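Local coordinates for protein lipase (Photobacterium sp. M37, PDB 2ORY) that probably hydrolyses the ester bonds of triacylglycerols, as a cold-adapted lipase of the alpha/beta hydrolase fold, at residues Tyr131-Leu136 and Ser180-Leu185; Lys150-Phe155 and Ala184-Asp189; Glu294-Pro299 and Pro317-Met322. All coordinates share one frame; numbering follows the deposited sequence.

Contact 1. Residues Tyr131-Leu136 and Ser180-Leu185; sequences YGLKTL and SSTLAL
Leu133 carries CG anti to the backbone N, and this extended leucine comes down onto the backbone of residues 180-185. Leu133 CD1 lies 4.0 Å from Leu183 CA and 4.2 Å from Leu183 CB, and Leu133 CD2, the other branch, stands 4.2 Å from Thr182 CG2. The fork of Leu133 thus spans two neighbouring residues, a task suited to a side chain with two methyls at its tip. The first bond of the Leu183 side chain runs past the other helix, but CG anti to N (chi1 -175°) turns CD1 toward Leu136. Leu136, one turn further along than Leu133, is swung differently: with chi1 -63° its CG is anti to the carbonyl carbon, and Leu136 CD1 reaches Leu183 CD1 at 4.2 Å, the two side chains meeting at a slant.

Thr182 can join this apolar patch because its hydroxyl bonds back to Ala178 O in its own helix, while its methyl meets Leu133. In the partner helix Thr135 likewise returns its hydroxyl to the backbone: Gly132 O accepts from Thr135 OG1, at 2.6 Å, and from Leu136 N, the two donors arriving over the same face of the carbonyl. No hydrogen bond links the segments, which are joined by van der Waals packing alone. The short helical axes pass 10.2 Å apart with a signed crossing angle of -65°.

Helix 175-189 follows a probable nucleophile elbow. Ser180 and Ala184 touch both strand 166-173, at Val170, and strand 199-206, at Thr203; Leu185 packs on helix 214-224, and Leu133 and Leu136 bring helix 127-138 against a further part of its surface.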
loop_
_atom_site.group_PDB
_atom_site.type_symbol
_atom_site.label_atom_id
_atom_site.label_comp_id
_atom_site.label_asym_id
_atom_site.label_seq_id
_atom_site.Cartn_x
_atom_site.Cartn_y
_atom_site.Cartn_z
ATOM N N TYR A 131 9.754 -0.592 -10.551
ATOM C CA TYR A 131 9.381 0.647 -11.231
ATOM C C TYR A 131 8.497 1.503 -10.332
ATOM O O TYR A 131 8.564 2.730 -10.382
ATOM C CB TYR A 131 8.662 0.382 -12.576
ATOM C CG TYR A 131 9.610 -0.047 -13.683
ATOM C CD1 TYR A 131 9.809 -1.397 -13.970
ATOM C CD2 TYR A 131 10.399 0.887 -14.355
ATOM C CE1 TYR A 131 10.777 -1.813 -14.888
ATOM C CE2 TYR A 131 11.377 0.484 -15.274
ATOM C CZ TYR A 131 11.562 -0.873 -15.529
ATOM O OH TYR A 131 12.547 -1.300 -16.391
ATOM N N GLY A 132 7.670 0.861 -9.511
ATOM C CA GLY A 132 6.808 1.609 -8.616
ATOM C C GLY A 132 7.626 2.407 -7.600
ATOM O O GLY A 132 7.339 3.592 -7.338
ATOM N N LEU A 133 8.635 1.758 -7.018
ATOM C CA LEU A 133 9.516 2.408 -6.040
ATOM C C LEU A 133 10.312 3.551 -6.684
ATOM O O LEU A 133 10.435 4.615 -6.084
ATOM C CB LEU A 133 10.508 1.398 -5.438
ATOM C CG LEU A 133 11.608 1.987 -4.530
ATOM C CD1 LEU A 133 10.979 2.699 -3.335
ATOM C CD2 LEU A 133 12.539 0.873 -4.060
ATOM N N LYS A 134 10.847 3.324 -7.895
ATOM C CA LYS A 134 11.634 4.353 -8.605
ATOM C C LYS A 134 10.784 5.584 -8.892
ATOM O O LYS A 134 11.282 6.704 -8.807
ATOM C CB LYS A 134 12.238 3.818 -9.921
ATOM C CG LYS A 134 13.229 2.647 -9.732
ATOM C CD LYS A 134 14.367 2.965 -8.734
ATOM C CE LYS A 134 14.495 1.944 -7.574
ATOM N NZ LYS A 134 14.803 0.533 -7.999
ATOM N N THR A 135 9.512 5.385 -9.233
ATOM C CA THR A 135 8.646 6.530 -9.478
ATOM C C THR A 135 8.441 7.303 -8.168
ATOM O O THR A 135 8.379 8.529 -8.182
ATOM C CB THR A 135 7.280 6.102 -10.039
ATOM O OG1 THR A 135 6.545 5.393 -9.031
ATOM C CG2 THR A 135 7.471 5.197 -11.226
ATOM N N LEU A 136 8.334 6.599 -7.035
ATOM C CA LEU A 136 8.180 7.288 -5.740
ATOM C C LEU A 136 9.469 8.017 -5.316
ATOM O O LEU A 136 9.410 9.036 -4.642
ATOM C CB LEU A 136 7.782 6.304 -4.622
ATOM C CG LEU A 136 6.425 5.580 -4.751
ATOM C CD1 LEU A 136 6.198 4.686 -3.555
ATOM C CD2 LEU A 136 5.300 6.589 -4.872
ATOM N N SER A 180 4.799 0.786 0.241
ATOM C CA SER A 180 5.201 1.393 1.503
ATOM C C SER A 180 6.200 0.512 2.239
ATOM O O SER A 180 7.247 0.980 2.671
ATOM C CB SER A 180 3.978 1.672 2.397
ATOM O OG SER A 180 3.280 0.482 2.747
ATOM N N SER A 181 5.899 -0.773 2.361
ATOM C CA SER A 181 6.813 -1.649 3.077
ATOM C C SER A 181 8.152 -1.696 2.340
ATOM O O SER A 181 9.229 -1.683 2.954
ATOM C CB SER A 181 6.203 -3.044 3.214
ATOM O OG SER A 181 5.879 -3.591 1.952
ATOM N N THR A 182 8.087 -1.720 1.014
ATOM C CA THR A 182 9.304 -1.747 0.225
ATOM C C THR A 182 10.051 -0.413 0.394
ATOM O O THR A 182 11.262 -0.410 0.584
ATOM C CB THR A 182 8.982 -2.040 -1.281
ATOM O OG1 THR A 182 8.308 -3.309 -1.382
ATOM C CG2 THR A 182 10.275 -2.098 -2.132
ATOM N N LEU A 183 9.333 0.711 0.376
ATOM C CA LEU A 183 9.990 2.003 0.522
ATOM C C LEU A 183 10.669 2.103 1.883
ATOM O O LEU A 183 11.799 2.602 1.976
ATOM C CB LEU A 183 9.002 3.174 0.350
ATOM C CG LEU A 183 9.675 4.563 0.383
ATOM C CD1 LEU A 183 9.096 5.494 -0.664
ATOM C CD2 LEU A 183 9.500 5.173 1.743
ATOM N N ALA A 184 9.979 1.630 2.925
ATOM C CA ALA A 184 10.514 1.650 4.287
ATOM C C ALA A 184 11.844 0.900 4.363
ATOM O O ALA A 184 12.775 1.351 5.027
ATOM C CB ALA A 184 9.506 1.030 5.257
ATOM N N LEU A 185 11.935 -0.245 3.690
ATOM C CA LEU A 185 13.176 -1.011 3.695
ATOM C C LEU A 185 14.280 -0.232 2.989
ATOM O O LEU A 185 15.437 -0.289 3.404
ATOM C CB LEU A 185 13.016 -2.378 3.006
ATOM C CG LEU A 185 14.263 -3.297 3.028
ATOM C CD1 LEU A 185 14.672 -3.593 4.470
ATOM C CD2 LEU A 185 13.983 -4.608 2.314
#

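Contact 2. Residues Lys150-Phe155 and Ala184-Asp189; sequences KTILQF and ALWLKD
The indole of Trp186 pushes its six-membered ring between Ile152 and Leu153, which approach it in different ways. Ile152 presents CG2 to the ring edge, close to the plane, 4.1 Å from both Trp186 CZ3 and Trp186 CH2; the two side chains run past one another in opposite senses. Leu153 comes in on a slant, bringing CD2 to 4.0 Å from Trp186 CZ2 and CB to 4.1 Å from Trp186 CH2. A chi1 of 159°, with CG anti to the backbone N, stretches the indole far from its own helix. The large ring can therefore bridge helices whose backbones remain well apart: the nearest pair, Leu153 CA and Leu187 CA, is separated by 8.4 Å. Leu187 CD2 sits 3.6 Å above one face of the Trp186 ring, displaced toward its rim.

Helix 152-160 begins with a capping box at this contact. Thr151 OG1 accepts from Gln154 N at 3.1 Å, and Thr151 N gives its hydrogen to Gln154 OE1 at 3.0 Å in an almost straight bond (173° at the hydrogen), although the donor stands above the carbonyl plane. Threonine and glutamine thereby supply acceptors for N-H groups at the helix start, where no preceding turn can do so, and Ile152 and Leu153 follow directly in the first turn. On the side of the sheet, Ile152 also rests on Met73 and Val75 of strand 66-78, and Leu187 reaches Ile201 of strand 199-206. The ring of Tyr115, inclined to the indole, meets Trp186 as well.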
loop_
_atom_site.group_PDB
_atom_site.type_symbol
_atom_site.label_atom_id
_atom_site.label_comp_id
_atom_site.label_asym_id
_atom_site.label_seq_id
_atom_site.Cartn_x
_atom_site.Cartn_y
_atom_site.Cartn_z
ATOM N N LYS A 150 11.210 18.879 -4.221
ATOM C CA LYS A 150 12.170 18.053 -3.501
ATOM C C LYS A 150 11.710 16.608 -3.528
ATOM O O LYS A 150 10.516 16.339 -3.419
ATOM C CB LYS A 150 12.281 18.525 -2.051
ATOM C CG LYS A 150 12.957 19.872 -1.895
ATOM C CD LYS A 150 12.302 20.693 -0.798
ATOM C CE LYS A 150 12.921 22.086 -0.712
ATOM N NZ LYS A 150 12.048 23.013 0.059
ATOM N N THR A 151 12.649 15.683 -3.701
ATOM C CA THR A 151 12.312 14.262 -3.697
ATOM C C THR A 151 12.050 13.938 -2.232
ATOM O O THR A 151 12.355 14.747 -1.358
ATOM C CB THR A 151 13.481 13.377 -4.172
ATOM O OG1 THR A 151 14.621 13.607 -3.330
ATOM C CG2 THR A 151 13.823 13.677 -5.647
ATOM N N ILE A 152 11.488 12.769 -1.957
ATOM C CA ILE A 152 11.206 12.400 -0.580
ATOM C C ILE A 152 12.522 12.346 0.210
ATOM O O ILE A 152 12.591 12.817 1.346
ATOM C CB ILE A 152 10.471 11.030 -0.502
ATOM C CG1 ILE A 152 10.103 10.704 0.951
ATOM C CG2 ILE A 152 11.340 9.920 -1.069
ATOM C CD1 ILE A 152 9.044 11.579 1.517
ATOM N N LEU A 153 13.571 11.795 -0.393
ATOM C CA LEU A 153 14.846 11.696 0.306
ATOM C C LEU A 153 15.430 13.077 0.619
ATOM O O LEU A 153 15.891 13.328 1.741
ATOM C CB LEU A 153 15.837 10.855 -0.508
ATOM C CG LEU A 153 17.205 10.602 0.132
ATOM C CD1 LEU A 153 17.019 10.056 1.527
ATOM C CD2 LEU A 153 18.011 9.642 -0.728
ATOM N N GLN A 154 15.420 13.974 -0.361
ATOM C CA GLN A 154 15.923 15.319 -0.135
ATOM C C GLN A 154 15.102 16.009 0.960
ATOM O O GLN A 154 15.664 16.672 1.841
ATOM C CB GLN A 154 15.862 16.131 -1.429
ATOM C CG GLN A 154 16.764 15.574 -2.537
ATOM C CD GLN A 154 16.498 16.214 -3.886
ATOM O OE1 GLN A 154 15.419 16.757 -4.121
ATOM N NE2 GLN A 154 17.471 16.134 -4.787
ATOM N N PHE A 155 13.780 15.856 0.919
ATOM C CA PHE A 155 12.921 16.485 1.930
ATOM C C PHE A 155 13.226 16.002 3.358
ATOM O O PHE A 155 13.318 16.806 4.288
ATOM C CB PHE A 155 11.436 16.219 1.634
ATOM C CG PHE A 155 10.508 16.716 2.711
ATOM C CD1 PHE A 155 10.237 18.070 2.843
ATOM C CD2 PHE A 155 9.943 15.831 3.624
ATOM C CE1 PHE A 155 9.422 18.532 3.865
ATOM C CE2 PHE A 155 9.128 16.287 4.647
ATOM C CZ PHE A 155 8.867 17.641 4.769
ATOM N N ALA A 184 9.979 1.630 2.925
ATOM C CA ALA A 184 10.514 1.650 4.287
ATOM C C ALA A 184 11.844 0.900 4.363
ATOM O O ALA A 184 12.775 1.351 5.027
ATOM C CB ALA A 184 9.506 1.030 5.257
ATOM N N LEU A 185 11.935 -0.245 3.690
ATOM C CA LEU A 185 13.176 -1.011 3.695
ATOM C C LEU A 185 14.280 -0.232 2.989
ATOM O O LEU A 185 15.437 -0.289 3.404
ATOM C CB LEU A 185 13.016 -2.378 3.006
ATOM C CG LEU A 185 14.263 -3.297 3.028
ATOM C CD1 LEU A 185 14.672 -3.593 4.470
ATOM C CD2 LEU A 185 13.983 -4.608 2.314
ATOM N N TRP A 186 13.937 0.497 1.929
ATOM C CA TRP A 186 14.945 1.265 1.219
ATOM C C TRP A 186 15.519 2.346 2.130
ATOM O O TRP A 186 16.728 2.562 2.148
ATOM C CB TRP A 186 14.356 1.896 -0.038
ATOM C CG TRP A 186 15.132 3.073 -0.545
ATOM C CD1 TRP A 186 16.415 3.076 -1.001
ATOM C CD2 TRP A 186 14.657 4.415 -0.669
ATOM N NE1 TRP A 186 16.770 4.336 -1.407
ATOM C CE2 TRP A 186 15.710 5.181 -1.215
ATOM C CE3 TRP A 186 13.433 5.048 -0.382
ATOM C CZ2 TRP A 186 15.584 6.546 -1.479
ATOM C CZ3 TRP A 186 13.309 6.401 -0.651
ATOM C CH2 TRP A 186 14.382 7.138 -1.198
ATOM N N LEU A 187 14.647 3.015 2.887
ATOM C CA LEU A 187 15.069 4.061 3.817
ATOM C C LEU A 187 15.966 3.446 4.886
ATOM O O LEU A 187 16.980 4.023 5.261
ATOM C CB LEU A 187 13.846 4.728 4.461
ATOM C CG LEU A 187 12.990 5.568 3.510
ATOM C CD1 LEU A 187 11.769 6.180 4.217
ATOM C CD2 LEU A 187 13.867 6.665 2.974
ATOM N N LYS A 188 15.574 2.271 5.371
ATOM C CA LYS A 188 16.339 1.517 6.356
ATOM C C LYS A 188 17.744 1.211 5.804
ATOM O O LYS A 188 18.764 1.487 6.455
ATOM C CB LYS A 188 15.645 0.185 6.638
ATOM C CG LYS A 188 14.821 0.125 7.901
ATOM C CD LYS A 188 15.705 -0.112 9.109
ATOM C CE LYS A 188 14.880 -0.550 10.304
ATOM N NZ LYS A 188 15.743 -0.861 11.473
ATOM N N ASP A 189 17.786 0.636 4.603
ATOM C CA ASP A 189 19.044 0.261 3.981
ATOM C C ASP A 189 20.028 1.380 3.682
ATOM O O ASP A 189 21.219 1.112 3.569
ATOM C CB ASP A 189 18.804 -0.526 2.697
ATOM C CG ASP A 189 18.400 -1.967 2.954
ATOM O OD1 ASP A 189 18.851 -2.561 3.962
ATOM O OD2 ASP A 189 17.642 -2.516 2.123
#

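Contact 3. Residues Glu294-Pro299 and Pro317-Met322; sequences EGNINP and PELMGM
The bond from Met322 N to Pro317 O, 2.6 Å, closes the helix end that carries Leu319 against Gly295. With a weak second bond from Gly321 N to Glu318 O it makes a Schellman motif; Gly321 takes the positive-phi position, at 55°, a conformation that glycine adopts easily.

Leu319, in the last turn, does all the touching from its side. A chi1 of -62°, which puts CG anti to the carbonyl carbon, lays both methyls on the loop: Leu319 CD1 is 3.8 Å from Gly295 CA, and Leu319 CD2 is 3.7 Å from Glu294 O. At the margin, Asn296 ND2 lies 4.2 Å from Leu319 CD2. The leucine rests on the bare backbone at Gly295, in a small surface contact without a hydrogen bond across it.

The loop has its own anchors. Gly295 N bonds to Ser234 OG, and two glutamines of helix 304-319 donate to its carbonyls, Gln311 NE2 to Asn296 O and Gln307 NE2 to Asn298 O, so residues 294-299 run beside the helix that follows them. Past the helix end, Met320 and Met322 pack on Leu10 of helix 5-15.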
loop_
_atom_site.group_PDB
_atom_site.type_symbol
_atom_site.label_atom_id
_atom_site.label_comp_id
_atom_site.label_asym_id
_atom_site.label_seq_id
_atom_site.Cartn_x
_atom_site.Cartn_y
_atom_site.Cartn_z
ATOM N N GLU A 294 -9.819 -12.377 10.089
ATOM C CA GLU A 294 -10.740 -13.347 9.494
ATOM C C GLU A 294 -11.910 -12.579 8.901
ATOM O O GLU A 294 -12.698 -11.981 9.632
ATOM C CB GLU A 294 -11.277 -14.337 10.543
ATOM C CG GLU A 294 -10.210 -15.049 11.387
ATOM C CD GLU A 294 -10.751 -16.258 12.185
ATOM O OE1 GLU A 294 -10.078 -16.681 13.161
ATOM O OE2 GLU A 294 -11.835 -16.795 11.829
ATOM N N GLY A 295 -12.019 -12.611 7.577
ATOM C CA GLY A 295 -13.093 -11.905 6.895
ATOM C C GLY A 295 -14.364 -12.719 6.753
ATOM O O GLY A 295 -14.361 -13.919 6.987
ATOM N N ASN A 296 -15.445 -12.059 6.358
ATOM C CA ASN A 296 -16.733 -12.710 6.189
ATOM C C ASN A 296 -17.345 -12.423 4.837
ATOM O O ASN A 296 -17.556 -11.266 4.477
ATOM C CB ASN A 296 -17.688 -12.234 7.271
ATOM C CG ASN A 296 -17.187 -12.558 8.640
ATOM O OD1 ASN A 296 -17.124 -13.729 9.024
ATOM N ND2 ASN A 296 -16.794 -11.533 9.382
ATOM N N ILE A 297 -17.659 -13.487 4.106
ATOM C CA ILE A 297 -18.242 -13.360 2.776
ATOM C C ILE A 297 -19.560 -12.601 2.801
ATOM O O ILE A 297 -20.483 -12.997 3.497
ATOM C CB ILE A 297 -18.462 -14.761 2.142
ATOM C CG1 ILE A 297 -17.108 -15.431 1.874
ATOM C CG2 ILE A 297 -19.189 -14.635 0.835
ATOM C CD1 ILE A 297 -17.199 -16.831 1.271
ATOM N N ASN A 298 -19.636 -11.503 2.048
ATOM C CA ASN A 298 -20.859 -10.702 1.955
ATOM C C ASN A 298 -21.792 -11.413 0.970
ATOM O O ASN A 298 -21.621 -11.317 -0.249
ATOM C CB ASN A 298 -20.542 -9.301 1.450
ATOM C CG ASN A 298 -21.749 -8.416 1.457
ATOM O OD1 ASN A 298 -22.844 -8.876 1.749
ATOM N ND2 ASN A 298 -21.567 -7.141 1.138
ATOM N N PRO A 299 -22.792 -12.142 1.493
ATOM C CA PRO A 299 -23.780 -12.911 0.723
ATOM C C PRO A 299 -24.534 -12.166 -0.384
ATOM O O PRO A 299 -24.972 -12.770 -1.355
ATOM C CB PRO A 299 -24.707 -13.438 1.806
ATOM C CG PRO A 299 -24.698 -12.308 2.799
ATOM C CD PRO A 299 -23.227 -12.013 2.896
ATOM N N PRO A 317 -11.701 -1.393 6.773
ATOM C CA PRO A 317 -12.346 -0.508 7.751
ATOM C C PRO A 317 -13.463 -1.225 8.500
ATOM O O PRO A 317 -13.807 -0.863 9.624
ATOM C CB PRO A 317 -12.869 0.642 6.897
ATOM C CG PRO A 317 -13.040 0.031 5.542
ATOM C CD PRO A 317 -11.847 -0.871 5.405
ATOM N N GLU A 318 -14.017 -2.262 7.886
ATOM C CA GLU A 318 -15.093 -3.001 8.524
ATOM C C GLU A 318 -14.590 -3.947 9.607
ATOM O O GLU A 318 -15.098 -3.945 10.727
ATOM C CB GLU A 318 -15.889 -3.764 7.469
ATOM C CG GLU A 318 -16.927 -4.694 8.039
ATOM C CD GLU A 318 -18.082 -4.928 7.086
ATOM O OE1 GLU A 318 -19.030 -4.111 7.105
ATOM O OE2 GLU A 318 -18.040 -5.914 6.315
ATOM N N LEU A 319 -13.583 -4.742 9.284
ATOM C CA LEU A 319 -13.027 -5.692 10.238
ATOM C C LEU A 319 -12.217 -5.014 11.348
ATOM O O LEU A 319 -11.842 -5.645 12.337
ATOM C CB LEU A 319 -12.135 -6.697 9.498
ATOM C CG LEU A 319 -12.824 -7.571 8.437
ATOM C CD1 LEU A 319 -11.782 -8.394 7.705
ATOM C CD2 LEU A 319 -13.865 -8.487 9.105
ATOM N N MET A 320 -11.948 -3.727 11.179
ATOM C CA MET A 320 -11.156 -2.988 12.151
ATOM C C MET A 320 -11.980 -1.945 12.886
ATOM O O MET A 320 -11.430 -1.021 13.489
ATOM C CB MET A 320 -9.957 -2.321 11.454
ATOM C CG MET A 320 -8.833 -3.283 11.057
ATOM S SD MET A 320 -7.346 -2.487 10.321
ATOM C CE MET A 320 -7.552 -2.997 8.661
ATOM N N GLY A 321 -13.298 -2.102 12.836
ATOM C CA GLY A 321 -14.198 -1.176 13.503
ATOM C C GLY A 321 -14.021 0.281 13.122
ATOM O O GLY A 321 -14.083 1.166 13.976
ATOM N N MET A 322 -13.836 0.546 11.839
ATOM C CA MET A 322 -13.618 1.912 11.393
ATOM C C MET A 322 -14.688 2.411 10.418
ATOM O O MET A 322 -14.572 3.511 9.861
ATOM C CB MET A 322 -12.232 2.010 10.748
ATOM C CG MET A 322 -11.068 1.871 11.720
ATOM S SD MET A 322 -10.841 3.355 12.694
ATOM C CE MET A 322 -9.792 4.302 11.620
#

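Contacts 1 and 2 are neighbours built on the same helix, 175-189. Their centres lie 9 Å apart, they share Ala184 and Leu185, and they touch where Leu136 O lies 4.2 Å from Ile152 CG2. Two helices consecutive in the chain, 127-138 and 152-160, thus dock along one helix. That helix follows the probable nucleophile elbow at Ser174, near which the side chain of Leu136 lies without touching. Contact 3 is on the opposite side of the chain's centre, its centre about 28 Å from that of contact 1 and 34 Å from that of contact 2. Its Leu319 lies near the likely Ser174-His312-Asp236 triad, again without touching it.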